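Local coordinates for DUF574 domain-containing protein (Thermobifida fusca, PDB 2QE6), which binds S-adenosylmethionine and is probably a methyltransferase of the Rossmann-like class, at residues 19-24 / 214-219; 135-140 / 180-185; 159-164 / 190-195. The protein carries 1 engineered substitution. One frame throughout, in Å; residues are numbered along the deposited sequence.

Contact 1: 19-24 / 214-219; sequences SKPTIA and ENLGEG. With SAM (S-adenosylmethionine), chain F.
Leu216 meets the 19-24 segment with both ends of its isopropyl fork. Its CD1 lies 3.8 Å from Ile23 CG1, while CD2 lies against the main chain at Pro21 and Thr22, 3.7 Å from Pro21 O. The pyrrolidine of Pro21 touches the same methyl, CB to Leu216 CD2 being 4.0 Å, so CD2 rests against both ring and main chain. Ile23 is two-sided. With CG1 anti to its carbonyl carbon (chi1 -63°), that branch crosses obliquely over Leu216, and CG2 is turned to the cofactor, 3.5 Å from SAM C5'. Its CD1 lies near SAM C8, and Ala24 CB approaches SAM O3' at 3.1 Å. An alanine for Ile23, without CG1, CG2 and CD1, would probably loosen the hold on Leu216 CD1 and thin the apolar cover at C5' and C8 of the cofactor. Further out, Thr22 is the N-cap of helix 23-30, its OG1 bonded to Arg25 N and to Asp113 OD2, fixing the helix start. Leu43 of helix 38-48 touches both Pro21 and Leu216. Helix 203-216 ends here, and Gly217 leaves it with positive phi. Helix 23-30, so backed, lines the ribose and C8 side of the cofactor pocket in a Rossmann-like methyltransferase fold.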
loop_
_atom_site.group_PDB
_atom_site.type_symbol
_atom_site.label_atom_id
_atom_site.label_comp_id
_atom_site.label_asym_id
_atom_site.label_seq_id
_atom_site.Cartn_x
_atom_site.Cartn_y
_atom_site.Cartn_z
ATOM N N SER A 19 -4.344 -15.127 -18.748
ATOM C CA SER A 19 -3.240 -14.626 -19.553
ATOM C C SER A 19 -3.265 -13.104 -19.597
ATOM O O SER A 19 -3.017 -12.504 -20.640
ATOM C CB SER A 19 -3.331 -15.205 -20.977
ATOM O OG SER A 19 -3.569 -16.606 -20.952
ATOM N N LYS A 20 -3.605 -12.489 -18.468
ATOM C CA LYS A 20 -3.667 -11.024 -18.327
ATOM C C LYS A 20 -2.915 -10.704 -17.024
ATOM O O LYS A 20 -3.142 -11.352 -16.003
ATOM C CB LYS A 20 -5.132 -10.508 -18.228
ATOM C CG LYS A 20 -5.942 -10.485 -19.550
ATOM N N PRO A 21 -2.020 -9.697 -17.041
ATOM C CA PRO A 21 -1.386 -9.397 -15.751
ATOM C C PRO A 21 -2.324 -8.714 -14.785
ATOM O O PRO A 21 -3.277 -8.078 -15.217
ATOM C CB PRO A 21 -0.249 -8.447 -16.129
ATOM C CG PRO A 21 -0.708 -7.767 -17.364
ATOM C CD PRO A 21 -1.525 -8.838 -18.127
ATOM N N THR A 22 -2.050 -8.812 -13.490
ATOM C CA THR A 22 -2.740 -7.973 -12.494
ATOM C C THR A 22 -1.700 -7.182 -11.695
ATOM O O THR A 22 -0.532 -7.582 -11.595
ATOM C CB THR A 22 -3.579 -8.777 -11.516
ATOM O OG1 THR A 22 -2.732 -9.314 -10.499
ATOM C CG2 THR A 22 -4.330 -9.950 -12.210
ATOM N N ILE A 23 -2.149 -6.105 -11.064
ATOM C CA ILE A 23 -1.277 -5.256 -10.234
ATOM C C ILE A 23 -0.641 -6.032 -9.114
ATOM O O ILE A 23 0.581 -5.992 -8.942
ATOM C CB ILE A 23 -2.007 -3.999 -9.667
ATOM C CG1 ILE A 23 -2.470 -3.067 -10.826
ATOM C CG2 ILE A 23 -1.031 -3.237 -8.764
ATOM C CD1 ILE A 23 -3.640 -2.009 -10.470
ATOM N N ALA A 24 -1.444 -6.774 -8.374
ATOM C CA ALA A 24 -0.903 -7.531 -7.245
ATOM C C ALA A 24 0.178 -8.511 -7.667
ATOM O O ALA A 24 1.211 -8.609 -7.012
ATOM C CB ALA A 24 -2.029 -8.276 -6.486
ATOM N N GLU A 214 -1.016 1.838 -19.247
ATOM C CA GLU A 214 -1.332 1.134 -20.490
ATOM C C GLU A 214 -1.540 -0.357 -20.269
ATOM O O GLU A 214 -2.370 -0.984 -20.925
ATOM C CB GLU A 214 -0.227 1.335 -21.498
ATOM C CG GLU A 214 -0.090 2.770 -21.999
ATOM C CD GLU A 214 -1.239 3.239 -22.815
ATOM O OE1 GLU A 214 -2.039 2.407 -23.253
ATOM O OE2 GLU A 214 -1.336 4.451 -23.056
ATOM N N ASN A 215 -0.776 -0.932 -19.367
ATOM C CA ASN A 215 -0.764 -2.403 -19.193
ATOM C C ASN A 215 -1.640 -2.889 -18.060
ATOM O O ASN A 215 -2.073 -4.032 -18.056
ATOM C CB ASN A 215 0.675 -2.877 -19.040
ATOM C CG ASN A 215 1.439 -2.750 -20.319
ATOM O OD1 ASN A 215 1.294 -3.584 -21.181
ATOM N ND2 ASN A 215 2.216 -1.696 -20.476
ATOM N N LEU A 216 -1.884 -2.028 -17.082
ATOM C CA LEU A 216 -2.638 -2.405 -15.876
ATOM C C LEU A 216 -3.891 -1.513 -15.604
ATOM O O LEU A 216 -4.659 -1.807 -14.705
ATOM C CB LEU A 216 -1.725 -2.487 -14.647
ATOM C CG LEU A 216 -0.673 -3.585 -14.625
ATOM C CD1 LEU A 216 0.305 -3.421 -13.466
ATOM C CD2 LEU A 216 -1.366 -4.947 -14.624
ATOM N N GLY A 217 -4.141 -0.484 -16.422
ATOM C CA GLY A 217 -5.406 0.238 -16.372
ATOM C C GLY A 217 -5.357 1.589 -15.696
ATOM O O GLY A 217 -6.157 2.460 -16.014
ATOM N N GLU A 218 -4.470 1.741 -14.723
ATOM C CA GLU A 218 -4.322 2.964 -13.929
ATOM C C GLU A 218 -2.856 3.158 -13.603
ATOM O O GLU A 218 -2.150 2.172 -13.440
ATOM C CB GLU A 218 -5.075 2.815 -12.605
ATOM C CG GLU A 218 -6.596 2.616 -12.728
ATOM C CD GLU A 218 -7.297 3.862 -13.203
ATOM O OE1 GLU A 218 -6.619 4.913 -13.297
ATOM O OE2 GLU A 218 -8.507 3.765 -13.546
ATOM N N GLY A 219 -2.401 4.409 -13.492
ATOM C CA GLY A 219 -0.989 4.688 -13.089
ATOM C C GLY A 219 -0.676 6.160 -13.167
ATOM O O GLY A 219 -0.681 6.734 -14.240
HETATM N N SAM F . 0.016 -2.194 -0.503
HETATM C CA SAM F . 1.064 -3.193 -0.951
HETATM C C SAM F . 2.438 -2.580 -0.791
HETATM O O SAM F . 3.417 -3.296 -0.611
HETATM O OXT SAM F . 2.586 -1.353 -0.871
HETATM C CB SAM F . 0.966 -3.675 -2.411
HETATM C CG SAM F . 1.171 -2.601 -3.492
HETATM S SD SAM F . 0.852 -3.129 -5.208
HETATM C CE SAM F . 0.418 -4.840 -4.809
HETATM C "C5'" SAM F . -0.820 -2.457 -5.309
HETATM C "C4'" SAM F . -2.026 -3.250 -4.791
HETATM O "O4'" SAM F . -3.181 -2.405 -4.781
HETATM C "C3'" SAM F . -2.406 -4.458 -5.663
HETATM O "O3'" SAM F . -2.519 -5.638 -4.887
HETATM C "C2'" SAM F . -3.720 -4.103 -6.342
HETATM O "O2'" SAM F . -4.531 -5.225 -6.710
HETATM C "C1'" SAM F . -4.293 -3.151 -5.297
HETATM N N9 SAM F . -5.276 -2.256 -5.909
HETATM C C8 SAM F . -5.096 -1.298 -6.905
HETATM N N7 SAM F . -6.292 -0.700 -7.148
HETATM C C5 SAM F . -7.216 -1.260 -6.305
HETATM C C6 SAM F . -8.582 -1.003 -6.117
HETATM N N6 SAM F . -9.201 -0.066 -6.887
HETATM N N1 SAM F . -9.246 -1.749 -5.158
HETATM C C2 SAM F . -8.594 -2.728 -4.381
HETATM N N3 SAM F . -7.240 -2.987 -4.576
HETATM C C4 SAM F . -6.581 -2.241 -5.522
#

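Contact 2: 135-140 / 180-185; sequences ADVRDP and GAYRDA. With SAM (S-adenosylmethionine), chain F.
Asp136 OD1 is the best-held polar atom, gripped by three donors: the backbone N of Arg138, Arg138 NE and the adenine amino group SAM N6, the last at 2.8 Å. The bond from Arg138 N makes an Asx turn and comes from above the carboxylate plane. Arg138 NE instead uses the syn lone pair, and NH2 takes the syn lone pair of OD2 at 3.0 Å, so the guanidinium grips the carboxylate side-on, within its own plane, and fixes its rotation. This salt bridge would probably keep Asp136 ionised, ready to accept from N6. Val137 N donates to SAM N1 over 2.9 Å, and Val137 CG2 lies against the adenine at C2. The type I turn from Asp136 to Asp139 is tied to helix 175-185 through Val137: Tyr182 OH donates a hydrogen bond to Val137 O at 2.7 Å, on a lone pair in the carbonyl plane. Pro140 CB makes a CH-pi contact over the tyrosine face, offset toward the rim and 4.1 Å from the ring centroid, and touches Ala181 CB at 3.5 Å. Segment 135-140 leads from strand 130-134 into helix 140-145, while Tyr182 also touches Ile161 of strand 160-163 and Leu84 of strand 80-84.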
loop_
_atom_site.group_PDB
_atom_site.type_symbol
_atom_site.label_atom_id
_atom_site.label_comp_id
_atom_site.label_asym_id
_atom_site.label_seq_id
_atom_site.Cartn_x
_atom_site.Cartn_y
_atom_site.Cartn_z
ATOM N N ALA A 135 -12.387 -6.380 -2.519
ATOM C CA ALA A 135 -13.265 -5.273 -2.754
ATOM C C ALA A 135 -12.489 -4.235 -3.537
ATOM O O ALA A 135 -11.258 -4.290 -3.635
ATOM C CB ALA A 135 -13.782 -4.690 -1.446
ATOM N N ASP A 136 -13.221 -3.282 -4.080
ATOM C CA ASP A 136 -12.620 -2.161 -4.789
ATOM C C ASP A 136 -12.575 -0.923 -3.901
ATOM O O ASP A 136 -13.601 -0.349 -3.541
ATOM C CB ASP A 136 -13.447 -1.882 -6.025
ATOM C CG ASP A 136 -12.847 -0.842 -6.906
ATOM O OD1 ASP A 136 -11.999 -0.069 -6.464
ATOM O OD2 ASP A 136 -13.230 -0.821 -8.079
ATOM N N VAL A 137 -11.356 -0.493 -3.606
ATOM C CA VAL A 137 -11.040 0.683 -2.755
ATOM C C VAL A 137 -11.693 1.987 -3.199
ATOM O O VAL A 137 -11.885 2.915 -2.396
ATOM C CB VAL A 137 -9.480 0.787 -2.702
ATOM C CG1 VAL A 137 -8.979 2.145 -2.225
ATOM C CG2 VAL A 137 -8.978 -0.357 -1.844
ATOM N N ARG A 138 -12.067 2.053 -4.478
ATOM C CA ARG A 138 -12.770 3.210 -5.001
ATOM C C ARG A 138 -14.236 3.260 -4.580
ATOM O O ARG A 138 -14.955 4.201 -4.932
ATOM C CB ARG A 138 -12.643 3.231 -6.502
ATOM C CG ARG A 138 -11.203 3.407 -6.941
ATOM C CD ARG A 138 -11.105 3.313 -8.445
ATOM N NE ARG A 138 -11.431 1.962 -8.889
ATOM C CZ ARG A 138 -11.367 1.538 -10.144
ATOM N NH1 ARG A 138 -10.974 2.358 -11.109
ATOM N NH2 ARG A 138 -11.705 0.285 -10.435
ATOM N N ASP A 139 -14.680 2.253 -3.820
ATOM C CA ASP A 139 -16.010 2.232 -3.228
ATOM C C ASP A 139 -15.923 2.196 -1.681
ATOM O O ASP A 139 -16.194 1.156 -1.075
ATOM C CB ASP A 139 -16.764 1.005 -3.751
ATOM C CG ASP A 139 -18.258 1.061 -3.468
ATOM O OD1 ASP A 139 -18.728 2.023 -2.813
ATOM O OD2 ASP A 139 -18.955 0.120 -3.904
ATOM N N PRO A 140 -15.558 3.335 -1.055
ATOM C CA PRO A 140 -15.358 3.456 0.388
ATOM C C PRO A 140 -16.576 3.029 1.195
ATOM O O PRO A 140 -16.423 2.415 2.252
ATOM C CB PRO A 140 -15.115 4.968 0.598
ATOM C CG PRO A 140 -14.832 5.531 -0.706
ATOM C CD PRO A 140 -15.278 4.608 -1.760
ATOM N N GLY A 180 -10.671 11.241 0.600
ATOM C CA GLY A 180 -11.492 12.025 1.527
ATOM C C GLY A 180 -12.507 11.204 2.313
ATOM O O GLY A 180 -12.747 11.476 3.483
ATOM N N ALA A 181 -13.132 10.213 1.685
ATOM C CA ALA A 181 -14.083 9.359 2.412
ATOM C C ALA A 181 -13.403 8.597 3.549
ATOM O O ALA A 181 -13.959 8.424 4.621
ATOM C CB ALA A 181 -14.751 8.390 1.452
ATOM N N TYR A 182 -12.209 8.086 3.311
ATOM C CA TYR A 182 -11.514 7.320 4.341
ATOM C C TYR A 182 -11.014 8.267 5.452
ATOM O O TYR A 182 -11.057 7.904 6.603
ATOM C CB TYR A 182 -10.348 6.495 3.723
ATOM C CG TYR A 182 -10.793 5.393 2.750
ATOM C CD1 TYR A 182 -11.531 4.303 3.200
ATOM C CD2 TYR A 182 -10.482 5.455 1.380
ATOM C CE1 TYR A 182 -11.959 3.282 2.332
ATOM C CE2 TYR A 182 -10.912 4.425 0.493
ATOM C CZ TYR A 182 -11.655 3.352 0.999
ATOM O OH TYR A 182 -12.100 2.330 0.186
ATOM N N ARG A 183 -10.514 9.458 5.107
ATOM C CA ARG A 183 -10.082 10.441 6.134
ATOM C C ARG A 183 -11.249 10.844 7.008
ATOM O O ARG A 183 -11.103 10.971 8.220
ATOM C CB ARG A 183 -9.499 11.716 5.503
ATOM C CG ARG A 183 -8.155 11.514 4.829
ATOM C CD ARG A 183 -7.414 12.788 4.623
ATOM N NE ARG A 183 -8.319 13.774 4.089
ATOM C CZ ARG A 183 -8.532 14.034 2.811
ATOM N NH1 ARG A 183 -7.866 13.420 1.864
ATOM N NH2 ARG A 183 -9.436 14.950 2.490
ATOM N N ASP A 184 -12.407 11.039 6.373
ATOM C CA ASP A 184 -13.621 11.458 7.053
ATOM C C ASP A 184 -14.133 10.379 7.995
ATOM O O ASP A 184 -14.680 10.721 9.020
ATOM C CB ASP A 184 -14.732 11.853 6.070
ATOM C CG ASP A 184 -14.463 13.172 5.367
ATOM O OD1 ASP A 184 -13.542 13.906 5.776
ATOM O OD2 ASP A 184 -15.174 13.457 4.370
ATOM N N ALA A 185 -13.949 9.101 7.664
ATOM C CA ALA A 185 -14.348 7.987 8.561
ATOM C C ALA A 185 -13.623 7.921 9.896
ATOM O O ALA A 185 -14.132 7.362 10.858
ATOM C CB ALA A 185 -14.217 6.622 7.857
HETATM N N SAM F . 0.016 -2.194 -0.503
HETATM C CA SAM F . 1.064 -3.193 -0.951
HETATM C C SAM F . 2.438 -2.580 -0.791
HETATM O O SAM F . 3.417 -3.296 -0.611
HETATM O OXT SAM F . 2.586 -1.353 -0.871
HETATM C CB SAM F . 0.966 -3.675 -2.411
HETATM C CG SAM F . 1.171 -2.601 -3.492
HETATM S SD SAM F . 0.852 -3.129 -5.208
HETATM C CE SAM F . 0.418 -4.840 -4.809
HETATM C "C5'" SAM F . -0.820 -2.457 -5.309
HETATM C "C4'" SAM F . -2.026 -3.250 -4.791
HETATM O "O4'" SAM F . -3.181 -2.405 -4.781
HETATM C "C3'" SAM F . -2.406 -4.458 -5.663
HETATM O "O3'" SAM F . -2.519 -5.638 -4.887
HETATM C "C2'" SAM F . -3.720 -4.103 -6.342
HETATM O "O2'" SAM F . -4.531 -5.225 -6.710
HETATM C "C1'" SAM F . -4.293 -3.151 -5.297
HETATM N N9 SAM F . -5.276 -2.256 -5.909
HETATM C C8 SAM F . -5.096 -1.298 -6.905
HETATM N N7 SAM F . -6.292 -0.700 -7.148
HETATM C C5 SAM F . -7.216 -1.260 -6.305
HETATM C C6 SAM F . -8.582 -1.003 -6.117
HETATM N N6 SAM F . -9.201 -0.066 -6.887
HETATM N N1 SAM F . -9.246 -1.749 -5.158
HETATM C C2 SAM F . -8.594 -2.728 -4.381
HETATM N N3 SAM F . -7.240 -2.987 -4.576
HETATM C C4 SAM F . -6.581 -2.241 -5.522
#

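Contact 3: 159-164 / 190-195; sequences AAIMLV and SYLFMT. With SAM (S-adenosylmethionine), chain F.
Phe193 CG stands anti to its backbone N (chi1 177°), and Val164 CG2 anti to its carbonyl carbon; these torsions bring methyl and ring together where two parallel strands of a beta-alpha-beta crossover end their pairing. Strands 160-163 and 191-197 are joined through helix 175-185 in the Rossmann-like methyltransferase sheet, and their short axes lie 13° apart. Backbone hydrogen bonds Tyr191 N to Ala159 O, Ile161 N to Tyr191 O, Phe193 N to Ile161 O and Leu163 N to Phe193 O alternate between the strands, the last the shortest at 2.8 Å. Thr195 N to Leu163 O is weak. At the start of the pairing, Ala159 N donates to Ser190 OG at 2.9 Å, and that hydroxyl also bonds Ala187 O. Ala160, Met162, Tyr191 and Phe193 share the face toward helix 54-75. On the other face Leu163 CD1 meets Leu192 CD1 at 3.7 Å, and Leu163 lies beside Met194, pointing the same way. Val164 O takes a bond from the methionine amine SAM N at 2.6 Å, and Thr195 OG1 turns to Asn61 OD1. Val164 CG2 makes a CH-pi contact over the centre of the Phe193 ring, 3.6 Å from the centroid and 4° off the normal.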
loop_
_atom_site.group_PDB
_atom_site.type_symbol
_atom_site.label_atom_id
_atom_site.label_comp_id
_atom_site.label_asym_id
_atom_site.label_seq_id
_atom_site.Cartn_x
_atom_site.Cartn_y
_atom_site.Cartn_z
ATOM N N ALA A 159 -7.670 4.727 14.543
ATOM C CA ALA A 159 -7.243 3.676 13.636
ATOM C C ALA A 159 -6.236 4.233 12.652
ATOM O O ALA A 159 -6.066 5.437 12.567
ATOM C CB ALA A 159 -8.442 3.108 12.894
ATOM N N ALA A 160 -5.609 3.339 11.887
ATOM C CA ALA A 160 -4.745 3.708 10.774
ATOM C C ALA A 160 -5.359 3.167 9.487
ATOM O O ALA A 160 -5.612 1.974 9.379
ATOM C CB ALA A 160 -3.359 3.135 10.963
ATOM N N ILE A 161 -5.588 4.036 8.501
ATOM C CA ILE A 161 -5.921 3.578 7.141
ATOM C C ILE A 161 -4.697 3.725 6.229
ATOM O O ILE A 161 -3.988 4.729 6.282
ATOM C CB ILE A 161 -7.106 4.362 6.550
ATOM C CG1 ILE A 161 -8.388 4.088 7.348
ATOM C CG2 ILE A 161 -7.304 3.986 5.097
ATOM C CD1 ILE A 161 -9.616 4.875 6.878
HETATM N N MSE A 162 -4.414 2.693 5.447
HETATM C CA MSE A 162 -3.185 2.630 4.650
HETATM C C MSE A 162 -3.560 2.543 3.197
HETATM O O MSE A 162 -4.447 1.787 2.829
HETATM C CB MSE A 162 -2.378 1.395 5.023
HETATM C CG MSE A 162 -1.917 1.372 6.454
HETATM SE SE MSE A 162 -1.265 -0.368 7.004
HETATM C CE MSE A 162 0.138 -0.793 5.708
ATOM N N LEU A 163 -2.963 3.412 2.384
ATOM C CA LEU A 163 -2.998 3.290 0.947
ATOM C C LEU A 163 -1.539 3.225 0.461
ATOM O O LEU A 163 -1.095 4.004 -0.384
ATOM C CB LEU A 163 -3.758 4.458 0.311
ATOM C CG LEU A 163 -5.283 4.419 0.530
ATOM C CD1 LEU A 163 -5.711 5.440 1.483
ATOM C CD2 LEU A 163 -6.008 4.607 -0.795
ATOM N N VAL A 164 -0.799 2.302 1.056
ATOM C CA VAL A 164 0.598 2.092 0.780
ATOM C C VAL A 164 0.684 1.386 -0.602
ATOM O O VAL A 164 -0.021 0.409 -0.844
ATOM C CB VAL A 164 1.279 1.288 1.956
ATOM C CG1 VAL A 164 2.740 0.908 1.616
ATOM C CG2 VAL A 164 1.255 2.123 3.253
ATOM N N SER A 190 -6.343 9.354 14.717
ATOM C CA SER A 190 -6.135 8.340 13.720
ATOM C C SER A 190 -5.023 8.774 12.775
ATOM O O SER A 190 -4.599 9.933 12.798
ATOM C CB SER A 190 -7.427 8.145 12.957
ATOM O OG SER A 190 -8.381 7.471 13.759
ATOM N N TYR A 191 -4.577 7.846 11.938
ATOM C CA TYR A 191 -3.552 8.138 10.948
ATOM C C TYR A 191 -3.952 7.666 9.563
ATOM O O TYR A 191 -4.734 6.726 9.428
ATOM C CB TYR A 191 -2.233 7.475 11.348
ATOM C CG TYR A 191 -1.641 7.997 12.643
ATOM C CD1 TYR A 191 -2.078 7.539 13.854
ATOM C CD2 TYR A 191 -0.636 8.969 12.633
ATOM C CE1 TYR A 191 -1.514 8.003 15.058
ATOM C CE2 TYR A 191 -0.066 9.442 13.805
ATOM C CZ TYR A 191 -0.511 8.944 15.019
ATOM O OH TYR A 191 0.020 9.422 16.175
ATOM N N LEU A 192 -3.420 8.361 8.550
ATOM C CA LEU A 192 -3.416 7.934 7.156
ATOM C C LEU A 192 -1.962 7.735 6.717
ATOM O O LEU A 192 -1.148 8.653 6.850
ATOM C CB LEU A 192 -4.068 8.998 6.273
ATOM C CG LEU A 192 -4.218 8.711 4.773
ATOM C CD1 LEU A 192 -5.079 7.506 4.526
ATOM C CD2 LEU A 192 -4.778 9.985 4.081
ATOM N N PHE A 193 -1.641 6.526 6.261
ATOM C CA PHE A 193 -0.281 6.136 5.797
ATOM C C PHE A 193 -0.420 5.803 4.296
ATOM O O PHE A 193 -1.160 4.891 3.929
ATOM C CB PHE A 193 0.173 4.929 6.642
ATOM C CG PHE A 193 1.514 4.322 6.283
ATOM C CD1 PHE A 193 2.460 4.983 5.511
ATOM C CD2 PHE A 193 1.863 3.076 6.830
ATOM C CE1 PHE A 193 3.711 4.420 5.258
ATOM C CE2 PHE A 193 3.104 2.497 6.556
ATOM C CZ PHE A 193 4.043 3.190 5.779
HETATM N N MSE A 194 0.222 6.586 3.418
HETATM C CA MSE A 194 0.197 6.294 2.004
HETATM C C MSE A 194 1.589 6.330 1.389
HETATM O O MSE A 194 2.472 7.043 1.879
HETATM C CB MSE A 194 -0.656 7.339 1.262
HETATM C CG MSE A 194 -2.008 7.561 1.904
HETATM SE SE MSE A 194 -3.212 8.507 0.709
HETATM C CE MSE A 194 -2.585 10.350 0.945
ATOM N N THR A 195 1.784 5.596 0.295
ATOM C CA THR A 195 2.986 5.775 -0.507
ATOM C C THR A 195 2.508 5.894 -1.953
ATOM O O THR A 195 1.409 5.477 -2.279
ATOM C CB THR A 195 4.025 4.687 -0.326
ATOM O OG1 THR A 195 3.614 3.503 -1.033
ATOM C CG2 THR A 195 4.273 4.418 1.153
HETATM N N SAM F . 0.016 -2.194 -0.503
HETATM C CA SAM F . 1.064 -3.193 -0.951
HETATM C C SAM F . 2.438 -2.580 -0.791
HETATM O O SAM F . 3.417 -3.296 -0.611
HETATM O OXT SAM F . 2.586 -1.353 -0.871
HETATM C CB SAM F . 0.966 -3.675 -2.411
HETATM C CG SAM F . 1.171 -2.601 -3.492
HETATM S SD SAM F . 0.852 -3.129 -5.208
HETATM C CE SAM F . 0.418 -4.840 -4.809
HETATM C "C5'" SAM F . -0.820 -2.457 -5.309
HETATM C "C4'" SAM F . -2.026 -3.250 -4.791
HETATM O "O4'" SAM F . -3.181 -2.405 -4.781
HETATM C "C3'" SAM F . -2.406 -4.458 -5.663
HETATM O "O3'" SAM F . -2.519 -5.638 -4.887
HETATM C "C2'" SAM F . -3.720 -4.103 -6.342
HETATM O "O2'" SAM F . -4.531 -5.225 -6.710
HETATM C "C1'" SAM F . -4.293 -3.151 -5.297
HETATM N N9 SAM F . -5.276 -2.256 -5.909
HETATM C C8 SAM F . -5.096 -1.298 -6.905
HETATM N N7 SAM F . -6.292 -0.700 -7.148
HETATM C C5 SAM F . -7.216 -1.260 -6.305
HETATM C C6 SAM F . -8.582 -1.003 -6.117
HETATM N N6 SAM F . -9.201 -0.066 -6.887
HETATM N N1 SAM F . -9.246 -1.749 -5.158
HETATM C C2 SAM F . -8.594 -2.728 -4.381
HETATM N N3 SAM F . -7.240 -2.987 -4.576
HETATM C C4 SAM F . -6.581 -2.241 -5.522
#

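All three contacts border the same S-adenosylmethionine but serve different parts of it: contact 1 mainly its ribose, contact 2 its adenine, contact 3 its methionine amine. Contacts 2 and 3 lie close, centres about 12 Å apart, and their segments alternate along the chain, since helix 175-185 of contact 2 is the crossover linking the strands of contact 3. They touch at Tyr182 O and Ile161 CD1 (3.4 Å) and through Val137 CG1 against Leu163 CD2. Contact 1 encloses both along the chain and stands about 24 Å from contact 3, centre to centre. It meets contact 2 through Glu218 OE2 and Arg138 NH1, a long, weak ion pair at 3.7 Å.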